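Local structure of oxysterol-binding protein homolog 3 (Saccharomyces cerevisiae, 4INQ) at residues R324-A329 with E340-L345; T64-I69 with K118-L123; R138-K143 with P361-K366. The protein carries lipids, sterols and phospholipids among them, in a hydrophobic pocket of its OSBP-related domain and transfers them between membranes in a phosphoinositide-coupled way. All coordinates share one frame; numbering follows the deposited sequence.

Contact 1 (R324-A329 with E340-L345); sequences RPDIRA and EWKLKL. With PIF ((2R)-3-{[(S)-hydroxy{[(1R,2R,3R,4R,5S,6R)-2,3,5,6-tetrahydroxy-4-(phosphonooxy)cyclohexyl]oxy}phosphoryl]oxy}propane-1,2-diyl dioctanoate), chain B.
Asp-326 OD1, which lies 3.7 Å from Leu-345 CD2, takes a hydrogen bond from Arg-324 NE at 3.1 Å and a weak one from the backbone N of Ile-327. The other carboxylate oxygen, OD2, meets Arg-324 NH2 at 2.6 Å, so the arginine grips side-on, through NE and NH2, in the guanidinium plane and on the syn lone pairs. Placing CG between the backbone N and the carbonyl carbon (chi1 54°) turns the carboxylate back to Arg-324 at the N-cap. Leu-345 CD2 comes obliquely to the pair, 3.5 Å from Arg-324 NE. Beside this pair, Pro-325 lies over one face of the Trp-341 indole, its CB 3.6 Å from the centroid of the five-membered ring in a CH-pi contact, while CG reaches Leu-345 CD1. Lys-342 passes Asp-326 with its CB and runs on to the bound phosphoinositide, where NZ makes only weak bonds to O12 and O11; its stronger partner is Glu-346. Helices 325-331 and 335-354 follow each other as a helical hairpin, nearly antiparallel where 325-329 passes 340-345, with Trp-397 against Pro-325 and Leu-345 and strand 118-120 against Asp-326 through Phe-120.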
loop_
_atom_site.group_PDB
_atom_site.type_symbol
_atom_site.label_atom_id
_atom_site.label_comp_id
_atom_site.label_asym_id
_atom_site.label_seq_id
_atom_site.Cartn_x
_atom_site.Cartn_y
_atom_site.Cartn_z
ATOM N N ARG A 324 -1.976 -8.858 15.335
ATOM C CA ARG A 324 -1.493 -7.824 16.240
ATOM C C ARG A 324 -2.586 -7.406 17.216
ATOM O O ARG A 324 -3.692 -7.039 16.814
ATOM C CB ARG A 324 -1.005 -6.609 15.457
ATOM C CG ARG A 324 0.389 -6.802 14.938
ATOM C CD ARG A 324 0.990 -5.552 14.402
ATOM N NE ARG A 324 1.093 -4.485 15.393
ATOM C CZ ARG A 324 1.933 -3.465 15.263
ATOM N NH1 ARG A 324 2.729 -3.408 14.202
ATOM N NH2 ARG A 324 1.965 -2.493 16.162
ATOM N N PRO A 325 -2.280 -7.456 18.520
ATOM C CA PRO A 325 -3.219 -7.091 19.586
ATOM C C PRO A 325 -3.634 -5.625 19.630
ATOM O O PRO A 325 -4.813 -5.326 19.861
ATOM C CB PRO A 325 -2.486 -7.533 20.847
ATOM C CG PRO A 325 -1.041 -7.340 20.465
ATOM C CD PRO A 325 -0.993 -7.903 19.081
ATOM N N ASP A 326 -2.682 -4.713 19.419
ATOM C CA ASP A 326 -2.972 -3.277 19.446
ATOM C C ASP A 326 -3.870 -2.843 18.301
ATOM O O ASP A 326 -4.806 -2.044 18.493
ATOM C CB ASP A 326 -1.675 -2.459 19.438
ATOM C CG ASP A 326 -0.741 -2.820 18.286
ATOM O OD1 ASP A 326 -0.888 -3.903 17.671
ATOM O OD2 ASP A 326 0.172 -2.011 18.013
ATOM N N ILE A 327 -3.601 -3.371 17.110
ATOM C CA ILE A 327 -4.414 -3.041 15.950
ATOM C C ILE A 327 -5.815 -3.600 16.162
ATOM O O ILE A 327 -6.810 -2.925 15.891
ATOM C CB ILE A 327 -3.849 -3.655 14.635
ATOM C CG1 ILE A 327 -2.460 -3.080 14.326
ATOM C CG2 ILE A 327 -4.818 -3.371 13.492
ATOM C CD1 ILE A 327 -1.880 -3.503 12.968
ATOM N N ARG A 328 -5.888 -4.837 16.646
ATOM C CA ARG A 328 -7.176 -5.488 16.875
ATOM C C ARG A 328 -8.010 -4.756 17.935
ATOM O O ARG A 328 -9.178 -4.445 17.697
ATOM C CB ARG A 328 -6.964 -6.949 17.285
ATOM C CG ARG A 328 -8.244 -7.780 17.358
ATOM C CD ARG A 328 -8.951 -7.842 16.016
ATOM N NE ARG A 328 -8.231 -8.650 15.026
ATOM C CZ ARG A 328 -8.530 -8.662 13.731
ATOM N NH1 ARG A 328 -9.523 -7.910 13.284
ATOM N NH2 ARG A 328 -7.848 -9.430 12.886
ATOM N N ALA A 329 -7.410 -4.473 19.091
ATOM C CA ALA A 329 -8.119 -3.773 20.168
ATOM C C ALA A 329 -8.554 -2.381 19.713
ATOM O O ALA A 329 -9.635 -1.904 20.062
ATOM C CB ALA A 329 -7.223 -3.663 21.400
ATOM N N GLU A 340 -1.838 0.425 25.427
ATOM C CA GLU A 340 -1.035 -0.441 26.291
ATOM C C GLU A 340 -0.224 -1.365 25.399
ATOM O O GLU A 340 0.992 -1.486 25.533
ATOM C CB GLU A 340 -1.930 -1.316 27.173
ATOM C CG GLU A 340 -1.167 -2.436 27.909
ATOM C CD GLU A 340 -1.938 -3.766 28.003
ATOM O OE1 GLU A 340 -3.055 -3.784 28.572
ATOM O OE2 GLU A 340 -1.415 -4.798 27.513
ATOM N N TRP A 341 -0.929 -2.021 24.484
ATOM C CA TRP A 341 -0.310 -2.960 23.564
ATOM C C TRP A 341 0.704 -2.359 22.601
ATOM O O TRP A 341 1.746 -2.958 22.364
ATOM C CB TRP A 341 -1.391 -3.714 22.798
ATOM C CG TRP A 341 -1.811 -4.960 23.505
ATOM C CD1 TRP A 341 -3.053 -5.269 23.973
ATOM C CD2 TRP A 341 -0.969 -6.068 23.832
ATOM N NE1 TRP A 341 -3.039 -6.506 24.573
ATOM C CE2 TRP A 341 -1.770 -7.018 24.500
ATOM C CE3 TRP A 341 0.390 -6.352 23.624
ATOM C CZ2 TRP A 341 -1.259 -8.236 24.964
ATOM C CZ3 TRP A 341 0.898 -7.559 24.083
ATOM C CH2 TRP A 341 0.071 -8.489 24.746
ATOM N N LYS A 342 0.417 -1.180 22.055
ATOM C CA LYS A 342 1.360 -0.556 21.128
ATOM C C LYS A 342 2.691 -0.311 21.838
ATOM O O LYS A 342 3.754 -0.571 21.280
ATOM C CB LYS A 342 0.786 0.755 20.578
ATOM C CG LYS A 342 1.788 1.625 19.800
ATOM C CD LYS A 342 1.056 2.629 18.912
ATOM C CE LYS A 342 1.849 3.897 18.676
ATOM N NZ LYS A 342 3.158 3.711 17.998
ATOM N N LEU A 343 2.622 0.165 23.077
ATOM C CA LEU A 343 3.819 0.434 23.878
ATOM C C LEU A 343 4.575 -0.855 24.160
ATOM O O LEU A 343 5.808 -0.891 24.138
ATOM C CB LEU A 343 3.434 1.069 25.216
ATOM C CG LEU A 343 2.899 2.499 25.201
ATOM C CD1 LEU A 343 2.445 2.905 26.601
ATOM C CD2 LEU A 343 3.991 3.435 24.692
ATOM N N LYS A 344 3.813 -1.913 24.427
ATOM C CA LYS A 344 4.384 -3.216 24.737
ATOM C C LYS A 344 5.109 -3.798 23.535
ATOM O O LYS A 344 6.263 -4.226 23.635
ATOM C CB LYS A 344 3.275 -4.168 25.178
ATOM C CG LYS A 344 3.763 -5.426 25.847
ATOM C CD LYS A 344 4.476 -5.093 27.146
ATOM C CE LYS A 344 4.711 -6.338 27.963
ATOM N NZ LYS A 344 5.428 -6.023 29.225
ATOM N N LEU A 345 4.431 -3.818 22.394
ATOM C CA LEU A 345 5.029 -4.359 21.186
ATOM C C LEU A 345 6.334 -3.652 20.815
ATOM O O LEU A 345 7.328 -4.298 20.497
ATOM C CB LEU A 345 4.034 -4.284 20.023
ATOM C CG LEU A 345 3.297 -5.596 19.706
ATOM C CD1 LEU A 345 2.484 -6.030 20.903
ATOM C CD2 LEU A 345 2.386 -5.415 18.487
HETATM C C1 PIF B . 7.100 3.553 16.218
HETATM O O1 PIF B . 6.116 3.933 15.256
HETATM P P1 PIF B . 5.276 5.315 15.273
HETATM C C2 PIF B . 8.293 4.573 16.244
HETATM O O2 PIF B . 8.914 4.620 14.941
HETATM C C3 PIF B . 9.330 4.102 17.322
HETATM O O3 PIF B . 10.440 5.005 17.380
HETATM C C4 PIF B . 9.847 2.676 17.002
HETATM O O4 PIF B . 10.752 2.232 18.010
HETATM P P4 PIF B . 12.335 2.454 18.020
HETATM C C5 PIF B . 8.678 1.691 16.932
HETATM O O5 PIF B . 9.172 0.397 16.627
HETATM C C6 PIF B . 7.643 2.127 15.876
HETATM O O6 PIF B . 6.595 1.174 15.847
HETATM C C7 PIF B . 6.191 7.509 13.900
HETATM C C8 PIF B . 6.528 7.927 12.427
HETATM C C9 PIF B . 5.461 7.496 11.405
HETATM C C10 PIF B . 5.581 7.030 9.071
HETATM C C11 PIF B . 4.354 7.296 8.168
HETATM O O11 PIF B . 5.285 6.039 16.558
HETATM C C12 PIF B . 4.182 6.222 7.091
HETATM O O12 PIF B . 3.782 4.907 14.833
HETATM C C13 PIF B . 3.038 6.569 6.129
HETATM O O13 PIF B . 5.757 6.153 13.965
HETATM C C14 PIF B . 2.978 5.585 4.950
HETATM O O14 PIF B . 6.770 9.401 12.446
HETATM C C15 PIF B . 2.209 6.173 3.761
HETATM O O15 PIF B . 5.874 7.920 10.091
HETATM C C16 PIF B . 2.746 5.677 2.406
HETATM O O16 PIF B . 6.293 6.035 8.875
HETATM C C17 PIF B . 3.085 6.840 1.450
HETATM O O17 PIF B . 8.667 9.475 11.179
HETATM C C18 PIF B . 7.638 10.028 11.562
HETATM C C19 PIF B . 7.331 11.420 11.029
HETATM C C20 PIF B . 6.666 11.344 9.655
HETATM C C21 PIF B . 5.230 11.893 9.693
HETATM C C22 PIF B . 4.487 11.573 8.551
HETATM C C23 PIF B . 3.176 11.066 8.556
HETATM C C24 PIF B . 2.439 10.689 7.418
HETATM C C25 PIF B . 1.119 10.394 7.789
HETATM O O41 PIF B . 13.021 1.091 18.476
HETATM O O42 PIF B . 12.654 3.611 18.916
HETATM O O43 PIF B . 12.813 2.676 16.477
#

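Contact 2 (T64-I69 with K118-L123); sequences TSNEPI and KPFNPL. With PIF ((2R)-3-{[(S)-hydroxy{[(1R,2R,3R,4R,5S,6R)-2,3,5,6-tetrahydroxy-4-(phosphonooxy)cyclohexyl]oxy}phosphoryl]oxy}propane-1,2-diyl dioctanoate), chain B.
Asn-66 lies over one face of the Phe-120 ring, its OD1 3.4 Å above the plane near the centre and its CB in a CH-pi contact; amide and ring planes are 51° apart. The ring's edge faces the carbonyl oxygen of Glu-67, 3.2 Å from Phe-120 CD1. A torsion that sets Asn-66 CG beside its own backbone N, opposite the carbonyl carbon (chi1 -67°), lays the amide alongside Lys-118, the two side chains pointing the same way. A water lies within hydrogen-bonding distance of Asn-66 OD1 and of O12 of the bound phosphoinositide, and takes the N-H of Asn-121, so it can relay Asn-66 to the lipid phosphate. Lys-118 reaches the same oxygen directly: its NZ is 2.6 Å from O12, and a bend at its last torsion (chi4 62°) also brings NZ to Pro-119 O at 3.1 Å. Lys-118 thus binds the phosphate that joins inositol to glycerol. The backbones meet as a short parallel bridge, Asn-66 with Lys-118, where Lys-118 N gives a straight bond to Ser-65 O. Pro-68 then centres an inverse gamma turn that redirects the chain and presents Ile-69 O to Phe-120 N, 2.7 Å away. Beyond the pair, Glu-67 forms a salt bridge with Arg-114. Helix 71-76 packs on Pro-119 and helix 325-331 on Phe-120 and Pro-68, so the strands lie among helices beside the lipid phosphate.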
loop_
_atom_site.group_PDB
_atom_site.type_symbol
_atom_site.label_atom_id
_atom_site.label_comp_id
_atom_site.label_asym_id
_atom_site.label_seq_id
_atom_site.Cartn_x
_atom_site.Cartn_y
_atom_site.Cartn_z
ATOM N N THR A 64 -3.687 6.684 18.794
ATOM C CA THR A 64 -4.802 7.424 18.210
ATOM C C THR A 64 -4.448 8.139 16.907
ATOM O O THR A 64 -5.316 8.693 16.231
ATOM C CB THR A 64 -5.395 8.444 19.228
ATOM O OG1 THR A 64 -4.338 9.203 19.835
ATOM C CG2 THR A 64 -6.173 7.714 20.311
ATOM N N SER A 65 -3.171 8.135 16.550
ATOM C CA SER A 65 -2.746 8.765 15.312
ATOM C C SER A 65 -2.835 7.740 14.190
ATOM O O SER A 65 -2.567 8.051 13.031
ATOM C CB SER A 65 -1.300 9.243 15.424
ATOM O OG SER A 65 -1.167 10.224 16.431
ATOM N N ASN A 66 -3.225 6.520 14.547
ATOM C CA ASN A 66 -3.310 5.419 13.590
ATOM C C ASN A 66 -4.723 5.066 13.134
ATOM O O ASN A 66 -5.721 5.474 13.737
ATOM C CB ASN A 66 -2.695 4.148 14.205
ATOM C CG ASN A 66 -1.184 4.243 14.422
ATOM O OD1 ASN A 66 -0.618 3.473 15.197
ATOM N ND2 ASN A 66 -0.530 5.159 13.731
ATOM N N GLU A 67 -4.776 4.293 12.050
ATOM C CA GLU A 67 -6.016 3.756 11.495
ATOM C C GLU A 67 -5.804 2.254 11.743
ATOM O O GLU A 67 -4.661 1.796 11.797
ATOM C CB GLU A 67 -6.142 4.065 10.001
ATOM C CG GLU A 67 -4.856 3.944 9.207
ATOM C CD GLU A 67 -5.064 4.252 7.740
ATOM O OE1 GLU A 67 -5.772 5.231 7.435
ATOM O OE2 GLU A 67 -4.520 3.523 6.886
ATOM N N PRO A 68 -6.890 1.475 11.895
ATOM C CA PRO A 68 -6.777 0.038 12.156
ATOM C C PRO A 68 -6.163 -0.949 11.154
ATOM O O PRO A 68 -6.746 -2.000 10.901
ATOM C CB PRO A 68 -8.207 -0.351 12.554
ATOM C CG PRO A 68 -9.034 0.559 11.727
ATOM C CD PRO A 68 -8.306 1.890 11.863
ATOM N N ILE A 69 -4.994 -0.621 10.606
ATOM C CA ILE A 69 -4.262 -1.517 9.696
ATOM C C ILE A 69 -2.787 -1.126 9.731
ATOM O O ILE A 69 -2.451 0.009 10.081
ATOM C CB ILE A 69 -4.715 -1.444 8.209
ATOM C CG1 ILE A 69 -4.351 -0.079 7.609
ATOM C CG2 ILE A 69 -6.212 -1.730 8.080
ATOM C CD1 ILE A 69 -4.422 -0.047 6.062
ATOM N N LYS A 118 -2.601 7.489 10.141
ATOM C CA LYS A 118 -1.629 6.641 9.452
ATOM C C LYS A 118 -1.737 5.179 9.889
ATOM O O LYS A 118 -2.337 4.873 10.923
ATOM C CB LYS A 118 -0.210 7.138 9.733
ATOM C CG LYS A 118 0.252 6.865 11.149
ATOM C CD LYS A 118 1.664 7.365 11.375
ATOM C CE LYS A 118 2.202 6.874 12.707
ATOM N NZ LYS A 118 2.268 5.383 12.717
ATOM N N PRO A 119 -1.147 4.256 9.109
ATOM C CA PRO A 119 -1.208 2.839 9.467
ATOM C C PRO A 119 -0.297 2.579 10.656
ATOM O O PRO A 119 0.544 3.416 10.987
ATOM C CB PRO A 119 -0.683 2.137 8.213
ATOM C CG PRO A 119 -0.828 3.151 7.124
ATOM C CD PRO A 119 -0.491 4.433 7.805
ATOM N N PHE A 120 -0.465 1.434 11.313
ATOM C CA PHE A 120 0.428 1.108 12.415
ATOM C C PHE A 120 1.760 0.771 11.759
ATOM O O PHE A 120 1.795 0.273 10.631
ATOM C CB PHE A 120 -0.046 -0.124 13.191
ATOM C CG PHE A 120 -1.141 0.154 14.184
ATOM C CD1 PHE A 120 -2.411 0.527 13.757
ATOM C CD2 PHE A 120 -0.902 0.019 15.544
ATOM C CE1 PHE A 120 -3.436 0.759 14.679
ATOM C CE2 PHE A 120 -1.921 0.249 16.472
ATOM C CZ PHE A 120 -3.189 0.619 16.038
ATOM N N ASN A 121 2.853 1.059 12.448
ATOM C CA ASN A 121 4.159 0.735 11.915
ATOM C C ASN A 121 4.365 -0.741 12.217
ATOM O O ASN A 121 4.219 -1.167 13.358
ATOM C CB ASN A 121 5.240 1.569 12.605
ATOM C CG ASN A 121 6.090 2.352 11.613
ATOM O OD1 ASN A 121 6.708 1.774 10.710
ATOM N ND2 ASN A 121 6.125 3.673 11.778
ATOM N N PRO A 122 4.666 -1.550 11.190
ATOM C CA PRO A 122 4.879 -2.983 11.406
ATOM C C PRO A 122 6.166 -3.226 12.170
ATOM O O PRO A 122 7.098 -2.426 12.091
ATOM C CB PRO A 122 4.974 -3.546 9.985
ATOM C CG PRO A 122 4.166 -2.579 9.176
ATOM C CD PRO A 122 4.582 -1.248 9.749
ATOM N N LEU A 123 6.216 -4.333 12.902
ATOM C CA LEU A 123 7.408 -4.700 13.643
ATOM C C LEU A 123 8.332 -5.399 12.657
ATOM O O LEU A 123 7.891 -5.844 11.601
ATOM C CB LEU A 123 7.053 -5.666 14.769
ATOM C CG LEU A 123 6.004 -5.165 15.755
ATOM C CD1 LEU A 123 5.845 -6.188 16.867
ATOM C CD2 LEU A 123 6.430 -3.791 16.319
HETATM C C1 PIF B . 7.100 3.553 16.218
HETATM O O1 PIF B . 6.116 3.933 15.256
HETATM P P1 PIF B . 5.276 5.315 15.273
HETATM C C2 PIF B . 8.293 4.573 16.244
HETATM O O2 PIF B . 8.914 4.620 14.941
HETATM C C3 PIF B . 9.330 4.102 17.322
HETATM O O3 PIF B . 10.440 5.005 17.380
HETATM C C4 PIF B . 9.847 2.676 17.002
HETATM O O4 PIF B . 10.752 2.232 18.010
HETATM P P4 PIF B . 12.335 2.454 18.020
HETATM C C5 PIF B . 8.678 1.691 16.932
HETATM O O5 PIF B . 9.172 0.397 16.627
HETATM C C6 PIF B . 7.643 2.127 15.876
HETATM O O6 PIF B . 6.595 1.174 15.847
HETATM C C7 PIF B . 6.191 7.509 13.900
HETATM C C8 PIF B . 6.528 7.927 12.427
HETATM C C9 PIF B . 5.461 7.496 11.405
HETATM C C10 PIF B . 5.581 7.030 9.071
HETATM C C11 PIF B . 4.354 7.296 8.168
HETATM O O11 PIF B . 5.285 6.039 16.558
HETATM C C12 PIF B . 4.182 6.222 7.091
HETATM O O12 PIF B . 3.782 4.907 14.833
HETATM C C13 PIF B . 3.038 6.569 6.129
HETATM O O13 PIF B . 5.757 6.153 13.965
HETATM C C14 PIF B . 2.978 5.585 4.950
HETATM O O14 PIF B . 6.770 9.401 12.446
HETATM C C15 PIF B . 2.209 6.173 3.761
HETATM O O15 PIF B . 5.874 7.920 10.091
HETATM C C16 PIF B . 2.746 5.677 2.406
HETATM O O16 PIF B . 6.293 6.035 8.875
HETATM C C17 PIF B . 3.085 6.840 1.450
HETATM O O17 PIF B . 8.667 9.475 11.179
HETATM C C18 PIF B . 7.638 10.028 11.562
HETATM C C19 PIF B . 7.331 11.420 11.029
HETATM C C20 PIF B . 6.666 11.344 9.655
HETATM C C21 PIF B . 5.230 11.893 9.693
HETATM C C22 PIF B . 4.487 11.573 8.551
HETATM C C23 PIF B . 3.176 11.066 8.556
HETATM C C24 PIF B . 2.439 10.689 7.418
HETATM C C25 PIF B . 1.119 10.394 7.789
HETATM O O41 PIF B . 13.021 1.091 18.476
HETATM O O42 PIF B . 12.654 3.611 18.916
HETATM O O43 PIF B . 12.813 2.676 16.477
HETATM O O HOH W 1 2.334 2.494 15.115
#

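Contact 3 (R138-K143 with P361-K366); sequences RLISEK and PKYFEK
Strand 137-145, one of the antiparallel strands of the beta-barrel-like core of the OSBP-related domain, meets here the turn that leads into the two-stranded sheet of 364-368 and 371-374. Segments 138-143 and 364-366 cross at -52° without pairing, and the polar part of the contact is made by one carboxylate. Glu-142, with CG anti to the backbone N (chi1 174°) and an extended chain beyond, carries its carboxylate to the turn, where OE2 accepts a hydrogen bond from Lys-362 N at 2.8 Å and OE1 one from Tyr-363 N at 2.9 Å. OE1 uses its syn lone pair; the donor to OE2 comes from the syn side, 26° out of the carboxylate plane. Beside these bonds, Ile-140 CG2 packs on Phe-364 CZ at 3.8 Å, while the ring edge of Phe-364 is turned to Ile-140 O and Glu-142 OE1. Ile-140 CD1 reaches Tyr-363 CD2 at 4.2 Å. With an alanine in place of Glu-142, the amides of Lys-362 and Tyr-363 would probably lose their acceptor and the loop would be held less firmly. Both carboxylate oxygens of this buried acid are thus taken up by main-chain N-H groups, which probably helps it stay charged without a salt bridge across the contact.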
loop_
_atom_site.group_PDB
_atom_site.type_symbol
_atom_site.label_atom_id
_atom_site.label_comp_id
_atom_site.label_asym_id
_atom_site.label_seq_id
_atom_site.Cartn_x
_atom_site.Cartn_y
_atom_site.Cartn_z
ATOM N N ARG A 138 -2.700 -13.787 -5.026
ATOM C CA ARG A 138 -2.277 -13.975 -3.647
ATOM C C ARG A 138 -1.041 -13.117 -3.448
ATOM O O ARG A 138 -0.210 -12.982 -4.346
ATOM C CB ARG A 138 -1.937 -15.442 -3.374
ATOM C CG ARG A 138 -0.659 -15.913 -4.028
ATOM C CD ARG A 138 -0.460 -17.386 -3.780
ATOM N NE ARG A 138 0.831 -17.864 -4.262
ATOM C CZ ARG A 138 1.215 -19.134 -4.189
ATOM N NH1 ARG A 138 0.403 -20.036 -3.655
ATOM N NH2 ARG A 138 2.406 -19.502 -4.643
ATOM N N LEU A 139 -0.926 -12.535 -2.266
ATOM C CA LEU A 139 0.192 -11.667 -1.952
ATOM C C LEU A 139 0.778 -12.019 -0.592
ATOM O O LEU A 139 0.057 -12.428 0.318
ATOM C CB LEU A 139 -0.294 -10.218 -1.963
ATOM C CG LEU A 139 0.512 -9.058 -1.386
ATOM C CD1 LEU A 139 -0.231 -7.767 -1.709
ATOM C CD2 LEU A 139 0.682 -9.205 0.114
ATOM N N ILE A 140 2.092 -11.864 -0.472
ATOM C CA ILE A 140 2.801 -12.121 0.765
ATOM C C ILE A 140 3.692 -10.896 0.956
ATOM O O ILE A 140 4.262 -10.386 -0.009
ATOM C CB ILE A 140 3.663 -13.415 0.658
ATOM C CG1 ILE A 140 4.109 -13.870 2.050
ATOM C CG2 ILE A 140 4.871 -13.185 -0.249
ATOM C CD1 ILE A 140 5.041 -12.934 2.764
ATOM N N SER A 141 3.785 -10.402 2.185
ATOM C CA SER A 141 4.607 -9.233 2.454
ATOM C C SER A 141 5.273 -9.367 3.821
ATOM O O SER A 141 4.777 -10.077 4.694
ATOM C CB SER A 141 3.753 -7.963 2.393
ATOM O OG SER A 141 2.794 -7.921 3.436
ATOM N N GLU A 142 6.394 -8.676 4.006
ATOM C CA GLU A 142 7.128 -8.760 5.264
ATOM C C GLU A 142 8.011 -7.535 5.465
ATOM O O GLU A 142 8.530 -6.976 4.498
ATOM C CB GLU A 142 7.988 -10.044 5.256
ATOM C CG GLU A 142 8.953 -10.230 6.438
ATOM C CD GLU A 142 9.615 -11.620 6.455
ATOM O OE1 GLU A 142 9.936 -12.152 5.368
ATOM O OE2 GLU A 142 9.830 -12.178 7.559
ATOM N N LYS A 143 8.156 -7.098 6.715
ATOM C CA LYS A 143 9.031 -5.964 7.009
ATOM C C LYS A 143 10.442 -6.563 7.080
ATOM O O LYS A 143 10.760 -7.310 8.000
ATOM C CB LYS A 143 8.681 -5.315 8.351
ATOM C CG LYS A 143 9.532 -4.088 8.651
ATOM C CD LYS A 143 9.030 -3.295 9.853
ATOM C CE LYS A 143 9.782 -1.969 9.975
ATOM N NZ LYS A 143 9.421 -1.210 11.208
ATOM N N PRO A 361 14.108 -11.480 8.903
ATOM C CA PRO A 361 13.037 -11.773 7.944
ATOM C C PRO A 361 13.201 -13.195 7.417
ATOM O O PRO A 361 14.323 -13.676 7.247
ATOM C CB PRO A 361 13.233 -10.705 6.866
ATOM C CG PRO A 361 14.693 -10.406 6.943
ATOM C CD PRO A 361 14.943 -10.365 8.424
ATOM N N LYS A 362 12.081 -13.858 7.148
ATOM C CA LYS A 362 12.117 -15.241 6.702
ATOM C C LYS A 362 11.753 -15.543 5.245
ATOM O O LYS A 362 12.267 -16.502 4.680
ATOM C CB LYS A 362 11.197 -16.077 7.597
ATOM C CG LYS A 362 11.431 -15.940 9.101
ATOM C CD LYS A 362 12.710 -16.635 9.551
ATOM C CE LYS A 362 12.755 -16.792 11.074
ATOM N NZ LYS A 362 12.593 -15.500 11.811
ATOM N N TYR A 363 10.886 -14.739 4.631
ATOM C CA TYR A 363 10.435 -15.042 3.271
ATOM C C TYR A 363 10.992 -14.233 2.108
ATOM O O TYR A 363 10.598 -14.442 0.962
ATOM C CB TYR A 363 8.904 -15.001 3.253
ATOM C CG TYR A 363 8.338 -15.637 4.497
ATOM C CD1 TYR A 363 8.626 -16.966 4.810
ATOM C CD2 TYR A 363 7.607 -14.885 5.416
ATOM C CE1 TYR A 363 8.207 -17.526 6.010
ATOM C CE2 TYR A 363 7.183 -15.433 6.620
ATOM C CZ TYR A 363 7.488 -16.752 6.912
ATOM O OH TYR A 363 7.083 -17.289 8.105
ATOM N N PHE A 364 11.907 -13.319 2.406
ATOM C CA PHE A 364 12.540 -12.487 1.391
ATOM C C PHE A 364 14.020 -12.410 1.741
ATOM O O PHE A 364 14.387 -12.462 2.911
ATOM C CB PHE A 364 11.941 -11.079 1.396
ATOM C CG PHE A 364 10.500 -11.020 0.948
ATOM C CD1 PHE A 364 10.181 -10.810 -0.388
ATOM C CD2 PHE A 364 9.464 -11.157 1.872
ATOM C CE1 PHE A 364 8.845 -10.734 -0.804
ATOM C CE2 PHE A 364 8.132 -11.084 1.471
ATOM C CZ PHE A 364 7.820 -10.871 0.127
ATOM N N GLU A 365 14.868 -12.298 0.726
ATOM C CA GLU A 365 16.304 -12.205 0.946
ATOM C C GLU A 365 16.836 -11.068 0.098
ATOM O O GLU A 365 16.391 -10.859 -1.029
ATOM C CB GLU A 365 17.004 -13.512 0.557
ATOM C CG GLU A 365 16.909 -13.855 -0.923
ATOM C CD GLU A 365 17.695 -15.100 -1.285
ATOM O OE1 GLU A 365 18.918 -15.120 -1.035
ATOM O OE2 GLU A 365 17.091 -16.055 -1.818
ATOM N N LYS A 366 17.793 -10.333 0.643
ATOM C CA LYS A 366 18.366 -9.207 -0.076
ATOM C C LYS A 366 19.150 -9.693 -1.296
ATOM O O LYS A 366 20.002 -10.581 -1.193
ATOM C CB LYS A 366 19.269 -8.408 0.864
ATOM C CG LYS A 366 19.312 -6.929 0.558
ATOM C CD LYS A 366 20.069 -6.165 1.629
ATOM C CE LYS A 366 20.158 -4.690 1.268
ATOM N NZ LYS A 366 20.967 -3.927 2.250
#

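How the contacts relate
Contact 2 is the most deeply set, all its touching residues being buried; in contact 1 Pro-325 and Trp-341, and in contact 3 Pro-361 and Lys-362, are partly exposed. Contacts 1 and 2 adjoin through Phe-120, packed on Asp-326 and Ile-327, and both touch the phosphoinositide: contact 2 binds the phosphate directly through Lys-118, with a water close by, contact 1 only through weak bonds of Lys-342. The centre of contact 3 lies about 22 and 20 Å from those of contacts 1 and 2; it does not touch the ligand, though Lys-143 comes within about 6 Å. Contact 1 joins helix to helix, contact 2 strand to strand beside the lipid, and contact 3, by a carboxylate bonded to two backbone amides, a core strand to the loop before 364-368.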